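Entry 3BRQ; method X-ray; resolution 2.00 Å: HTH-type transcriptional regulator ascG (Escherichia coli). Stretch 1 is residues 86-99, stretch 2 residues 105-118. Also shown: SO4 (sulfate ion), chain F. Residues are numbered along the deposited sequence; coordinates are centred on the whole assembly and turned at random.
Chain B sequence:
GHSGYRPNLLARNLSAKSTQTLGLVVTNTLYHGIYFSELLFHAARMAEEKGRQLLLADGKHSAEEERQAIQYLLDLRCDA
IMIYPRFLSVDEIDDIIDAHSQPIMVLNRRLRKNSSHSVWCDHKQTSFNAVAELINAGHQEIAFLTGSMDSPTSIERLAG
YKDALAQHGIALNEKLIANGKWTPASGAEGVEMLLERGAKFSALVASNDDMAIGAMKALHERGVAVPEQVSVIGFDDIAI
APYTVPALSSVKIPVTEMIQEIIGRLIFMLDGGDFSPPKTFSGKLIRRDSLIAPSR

Stretch 1 86-99: RFLSVDEIDDIIDA
Stretch 2 105-118: MVLNRRLRKNSSHS

Stretch 1 enters as a loop and becomes a helix from V90 to D98; stretch 2 leaves a strand (105-107), runs through an irregular loop and closes with a 3-10 turn at 115-117. The loop follows the helix in the same direction: V90 CA lies 5.8 Å from L111 CA and D94 CA 6.2 Å from N114 CA, while R86 CA and N108 CA stand 8.8 Å apart.

S89 (phi/psi -74/155, chi1 p) is the N-cap. Its OG accepts from E92 N at 3.0 Å, and E92 OE1 in return accepts from S89 N at 2.9 Å, so the first turn closes on itself. From I93 N to S89 O (3.0 Å) onward, i to i+4 bonds satisfy the helical amides.

Just before the helix, the carbonyl of L88 is free to meet a cation. R109, extended in backbone (-140/139) but with chi1 to chi3 all m, curls its guanidinium there: NH1 and NH2 donate to L88 O at 2.9 and 3.0 Å. This oxygen lies near the guanidinium plane, while I93 CD1 covers one face, 4.2 Å from R109 NH1. R86 points away from stretch 2; its NE and NH2 instead hold sulfate O2 and O3 at 3.1 and 2.9 Å.

V90, I93 and I97 recur on the helix side facing the loop. I93 CG2 meets L111 CD2 at 3.7 Å and V106 CB at 4.0 Å; I97 CD1 presses to 3.2 Å from L111 CD1. L111 (chi1 m, chi2 t) thus packs against both isoleucines, whose ends also touch each other, I93 CG2 lying 4.1 Å from I97 CD1, while its own N donates to S118 OG at 3.3 Å. I97 CG2 also approaches H117 CD2 at 3.4 Å.

Beside this apolar strip, D94 (chi1 m) receives the loop's amides. Its OD1 accepts from N114 N at 2.9 Å and N114 ND2 at 3.1 Å; its OD2 accepts from K113 N at 3.2 Å and, weakly, R112 N at 3.3 Å. A short carboxylate suits the site because its two oxygens can serve three successive backbone donors that have turned toward the helix.

Flanking aspartates add charge pairing. D91 OD1 forms a salt bridge with R112 NE at 3.3 Å, a weak hydrogen bond, while V90 CG1 covers one guanidinium face. One turn beyond D94, D98 OD1 takes K113 NZ at 3.0 Å in a second salt bridge and N114 ND2 at 3.1 Å. N114 ND2 (chi1 m) therefore bridges D94 and D98, and a water donates to both D98 OD1 (2.6 Å) and N114 OD1 (2.7 Å).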

# COMPACT_ATOMS: atom_id res chain seq x y z
N ARG B 86 6.02 8.95 -13.55
CA ARG B 86 4.69 9.31 -13.97
C ARG B 86 4.83 10.38 -15.03
O ARG B 86 4.17 10.28 -16.07
CB ARG B 86 3.81 9.87 -12.82
CG ARG B 86 2.42 10.33 -13.33
CD ARG B 86 1.36 10.45 -12.30
NE ARG B 86 0.91 9.16 -11.75
CZ ARG B 86 0.01 9.10 -10.79
NH1 ARG B 86 -0.49 10.26 -10.37
NH2 ARG B 86 -0.40 7.93 -10.26
N PHE B 87 5.68 11.39 -14.79
CA PHE B 87 5.63 12.64 -15.60
C PHE B 87 6.55 12.73 -16.83
O PHE B 87 6.17 13.38 -17.83
CB PHE B 87 5.77 13.88 -14.70
CG PHE B 87 4.69 13.98 -13.65
CD1 PHE B 87 3.42 14.54 -13.97
CD2 PHE B 87 4.89 13.46 -12.38
CE1 PHE B 87 2.42 14.61 -13.03
CE2 PHE B 87 3.87 13.51 -11.41
CZ PHE B 87 2.65 14.06 -11.70
N LEU B 88 7.76 12.18 -16.77
CA LEU B 88 8.69 12.31 -17.90
C LEU B 88 8.08 11.75 -19.18
O LEU B 88 7.46 10.70 -19.12
CB LEU B 88 10.03 11.65 -17.63
CG LEU B 88 10.98 12.35 -16.65
CD1 LEU B 88 11.97 11.33 -16.04
CD2 LEU B 88 11.75 13.47 -17.35
N SER B 89 8.22 12.45 -20.30
CA SER B 89 7.74 11.91 -21.58
C SER B 89 8.70 10.81 -22.00
O SER B 89 9.86 10.78 -21.59
CB SER B 89 7.73 12.99 -22.63
OG SER B 89 9.06 13.34 -22.93
N VAL B 90 8.21 9.88 -22.80
CA VAL B 90 9.08 8.89 -23.49
C VAL B 90 10.41 9.45 -24.05
O VAL B 90 11.51 8.94 -23.77
CB VAL B 90 8.22 8.09 -24.52
CG1 VAL B 90 9.01 7.59 -25.73
CG2 VAL B 90 7.55 6.93 -23.78
N ASP B 91 10.29 10.52 -24.84
CA ASP B 91 11.43 11.17 -25.42
C ASP B 91 12.37 11.72 -24.37
O ASP B 91 13.56 11.62 -24.55
CB ASP B 91 11.00 12.31 -26.35
CG ASP B 91 10.29 11.80 -27.57
OD1 ASP B 91 10.59 10.67 -28.00
OD2 ASP B 91 9.43 12.53 -28.12
N GLU B 92 11.84 12.32 -23.31
CA GLU B 92 12.72 12.75 -22.20
C GLU B 92 13.49 11.58 -21.62
O GLU B 92 14.68 11.68 -21.34
CB GLU B 92 11.93 13.46 -21.12
CG GLU B 92 11.53 14.87 -21.54
CD GLU B 92 10.60 15.57 -20.53
OE1 GLU B 92 9.54 15.02 -20.16
OE2 GLU B 92 10.95 16.69 -20.12
N ILE B 93 12.81 10.45 -21.44
CA ILE B 93 13.47 9.25 -20.95
C ILE B 93 14.56 8.77 -21.94
O ILE B 93 15.67 8.48 -21.52
CB ILE B 93 12.46 8.14 -20.55
CG1 ILE B 93 11.47 8.69 -19.47
CG2 ILE B 93 13.22 6.91 -19.99
CD1 ILE B 93 10.00 8.09 -19.48
N ASP B 94 14.27 8.76 -23.26
CA ASP B 94 15.27 8.35 -24.23
C ASP B 94 16.51 9.28 -24.13
O ASP B 94 17.66 8.84 -24.22
CB ASP B 94 14.70 8.34 -25.67
CG ASP B 94 13.96 7.04 -26.03
OD1 ASP B 94 14.49 5.94 -25.72
OD2 ASP B 94 12.86 7.11 -26.65
N ASP B 95 16.27 10.57 -23.93
CA ASP B 95 17.39 11.52 -23.87
C ASP B 95 18.22 11.26 -22.64
O ASP B 95 19.46 11.29 -22.69
CB ASP B 95 16.87 12.95 -23.86
CG ASP B 95 16.40 13.43 -25.25
OD1 ASP B 95 16.71 12.78 -26.26
OD2 ASP B 95 15.73 14.48 -25.30
N ILE B 96 17.56 10.95 -21.53
CA ILE B 96 18.31 10.63 -20.32
C ILE B 96 19.24 9.45 -20.58
O ILE B 96 20.43 9.54 -20.29
CB ILE B 96 17.38 10.45 -19.09
CG1 ILE B 96 16.90 11.82 -18.61
CG2 ILE B 96 18.10 9.80 -17.88
CD1 ILE B 96 15.51 11.82 -18.09
N ILE B 97 18.71 8.38 -21.17
CA ILE B 97 19.45 7.14 -21.34
C ILE B 97 20.68 7.35 -22.20
O ILE B 97 21.78 6.83 -21.89
CB ILE B 97 18.56 6.00 -21.90
CG1 ILE B 97 17.55 5.55 -20.82
CG2 ILE B 97 19.43 4.82 -22.32
CD1 ILE B 97 16.41 4.69 -21.33
N ASP B 98 20.48 8.13 -23.26
CA ASP B 98 21.55 8.46 -24.21
C ASP B 98 22.65 9.34 -23.57
O ASP B 98 23.84 9.17 -23.86
CB ASP B 98 20.94 9.22 -25.40
CG ASP B 98 20.09 8.35 -26.30
OD1 ASP B 98 20.14 7.10 -26.18
OD2 ASP B 98 19.38 8.93 -27.16
N ALA B 99 22.24 10.28 -22.70
CA ALA B 99 23.17 11.19 -22.02
C ALA B 99 24.01 10.55 -20.92
O ALA B 99 24.80 11.23 -20.26
CB ALA B 99 22.41 12.40 -21.45
N MSE B 105 17.27 1.86 -16.77
CA MSE B 105 16.10 1.22 -17.35
C MSE B 105 14.81 1.83 -16.83
O MSE B 105 14.80 2.32 -15.69
CB MSE B 105 16.15 -0.29 -17.09
CG MSE B 105 17.19 -0.96 -18.06
SE MSE B 105 17.21 -2.87 -17.98
CE MSE B 105 15.56 -3.34 -18.83
N VAL B 106 13.74 1.74 -17.62
CA VAL B 106 12.45 2.36 -17.30
C VAL B 106 11.40 1.27 -17.10
O VAL B 106 11.35 0.30 -17.85
CB VAL B 106 11.99 3.41 -18.40
CG1 VAL B 106 11.77 2.73 -19.70
CG2 VAL B 106 10.70 4.15 -18.00
N LEU B 107 10.62 1.40 -16.03
CA LEU B 107 9.47 0.56 -15.70
C LEU B 107 8.16 1.29 -16.05
O LEU B 107 7.96 2.47 -15.67
CB LEU B 107 9.50 0.27 -14.18
CG LEU B 107 8.42 -0.69 -13.63
CD1 LEU B 107 8.69 -2.14 -14.14
CD2 LEU B 107 8.44 -0.67 -12.09
N ASN B 108 7.23 0.58 -16.70
CA ASN B 108 5.84 1.05 -16.89
C ASN B 108 5.68 2.02 -18.07
O ASN B 108 4.61 2.63 -18.22
CB ASN B 108 5.23 1.68 -15.60
CG ASN B 108 3.66 1.66 -15.60
OD1 ASN B 108 3.01 2.64 -15.22
ND2 ASN B 108 3.08 0.56 -16.02
N ARG B 109 6.72 2.19 -18.88
CA ARG B 109 6.64 3.08 -20.06
C ARG B 109 7.40 2.38 -21.20
O ARG B 109 8.46 1.78 -20.97
CB ARG B 109 7.25 4.47 -19.78
CG ARG B 109 6.97 5.10 -18.38
CD ARG B 109 5.50 5.66 -18.19
NE ARG B 109 5.31 6.64 -19.24
CZ ARG B 109 5.66 7.93 -19.14
NH1 ARG B 109 6.08 8.40 -17.97
NH2 ARG B 109 5.50 8.76 -20.20
N ARG B 110 6.86 2.44 -22.41
CA ARG B 110 7.52 1.82 -23.58
C ARG B 110 8.38 2.82 -24.34
O ARG B 110 7.86 3.81 -24.84
CB ARG B 110 6.47 1.20 -24.53
CG ARG B 110 7.12 0.37 -25.68
CD ARG B 110 6.11 -0.47 -26.46
NE ARG B 110 4.82 0.19 -26.56
CZ ARG B 110 3.80 -0.20 -27.34
NH1 ARG B 110 3.90 -1.29 -28.11
NH2 ARG B 110 2.67 0.50 -27.33
N LEU B 111 9.69 2.59 -24.44
CA LEU B 111 10.56 3.55 -25.12
C LEU B 111 10.55 3.46 -26.65
O LEU B 111 10.27 2.39 -27.22
CB LEU B 111 12.01 3.47 -24.58
CG LEU B 111 12.22 3.95 -23.13
CD1 LEU B 111 13.68 4.13 -22.85
CD2 LEU B 111 11.47 5.24 -22.81
N ARG B 112 10.84 4.59 -27.31
CA ARG B 112 10.81 4.66 -28.77
C ARG B 112 12.17 4.25 -29.33
O ARG B 112 12.27 3.29 -30.10
CB ARG B 112 10.43 6.09 -29.21
CG ARG B 112 10.23 6.26 -30.74
CD ARG B 112 9.95 7.72 -31.17
NE ARG B 112 9.24 8.53 -30.16
CZ ARG B 112 7.98 8.36 -29.77
NH1 ARG B 112 7.23 7.39 -30.30
NH2 ARG B 112 7.46 9.15 -28.83
N LYS B 113 13.21 4.99 -28.96
CA LYS B 113 14.58 4.66 -29.33
C LYS B 113 15.15 3.47 -28.51
O LYS B 113 15.36 2.40 -29.06
CB LYS B 113 15.46 5.91 -29.26
CG LYS B 113 16.89 5.73 -29.67
CD LYS B 113 17.66 7.03 -29.42
CE LYS B 113 19.16 6.81 -29.50
NZ LYS B 113 19.56 5.57 -28.74
N ASN B 114 15.34 3.64 -27.20
CA ASN B 114 15.97 2.59 -26.38
C ASN B 114 14.99 1.57 -25.81
O ASN B 114 14.88 1.40 -24.58
CB ASN B 114 16.81 3.20 -25.26
CG ASN B 114 17.85 4.18 -25.77
OD1 ASN B 114 18.92 3.80 -26.24
ND2 ASN B 114 17.55 5.47 -25.65
N SER B 115 14.31 0.86 -26.70
CA SER B 115 13.20 -0.04 -26.33
C SER B 115 13.64 -1.23 -25.48
O SER B 115 12.85 -1.72 -24.66
CB SER B 115 12.45 -0.52 -27.57
OG SER B 115 13.39 -1.00 -28.52
N SER B 116 14.89 -1.67 -25.64
CA SER B 116 15.46 -2.74 -24.81
C SER B 116 15.70 -2.34 -23.34
O SER B 116 15.87 -3.19 -22.47
CB SER B 116 16.76 -3.26 -25.44
OG SER B 116 17.75 -2.22 -25.46
N HIS B 117 15.65 -1.04 -23.08
CA HIS B 117 15.75 -0.48 -21.72
C HIS B 117 14.38 -0.37 -21.03
O HIS B 117 14.33 0.14 -19.92
CB HIS B 117 16.40 0.92 -21.74
CG HIS B 117 17.83 0.94 -22.23
ND1 HIS B 117 18.24 0.33 -23.40
CD2 HIS B 117 18.93 1.52 -21.70
CE1 HIS B 117 19.54 0.52 -23.57
NE2 HIS B 117 19.98 1.26 -22.56
N SER B 118 13.29 -0.83 -21.64
CA SER B 118 12.00 -0.84 -20.91
C SER B 118 11.40 -2.17 -20.52
O SER B 118 11.55 -3.19 -21.22
CB SER B 118 10.93 0.04 -21.53
OG SER B 118 10.92 -0.04 -22.92
S SO4 F . 1.24 5.59 -12.95
O1 SO4 F . 1.00 5.19 -14.30
O2 SO4 F . 2.28 6.65 -12.93
O3 SO4 F . 0.01 5.90 -12.27
O4 SO4 F . 1.66 4.38 -12.24
O HOH W 1 21.38 4.81 -25.80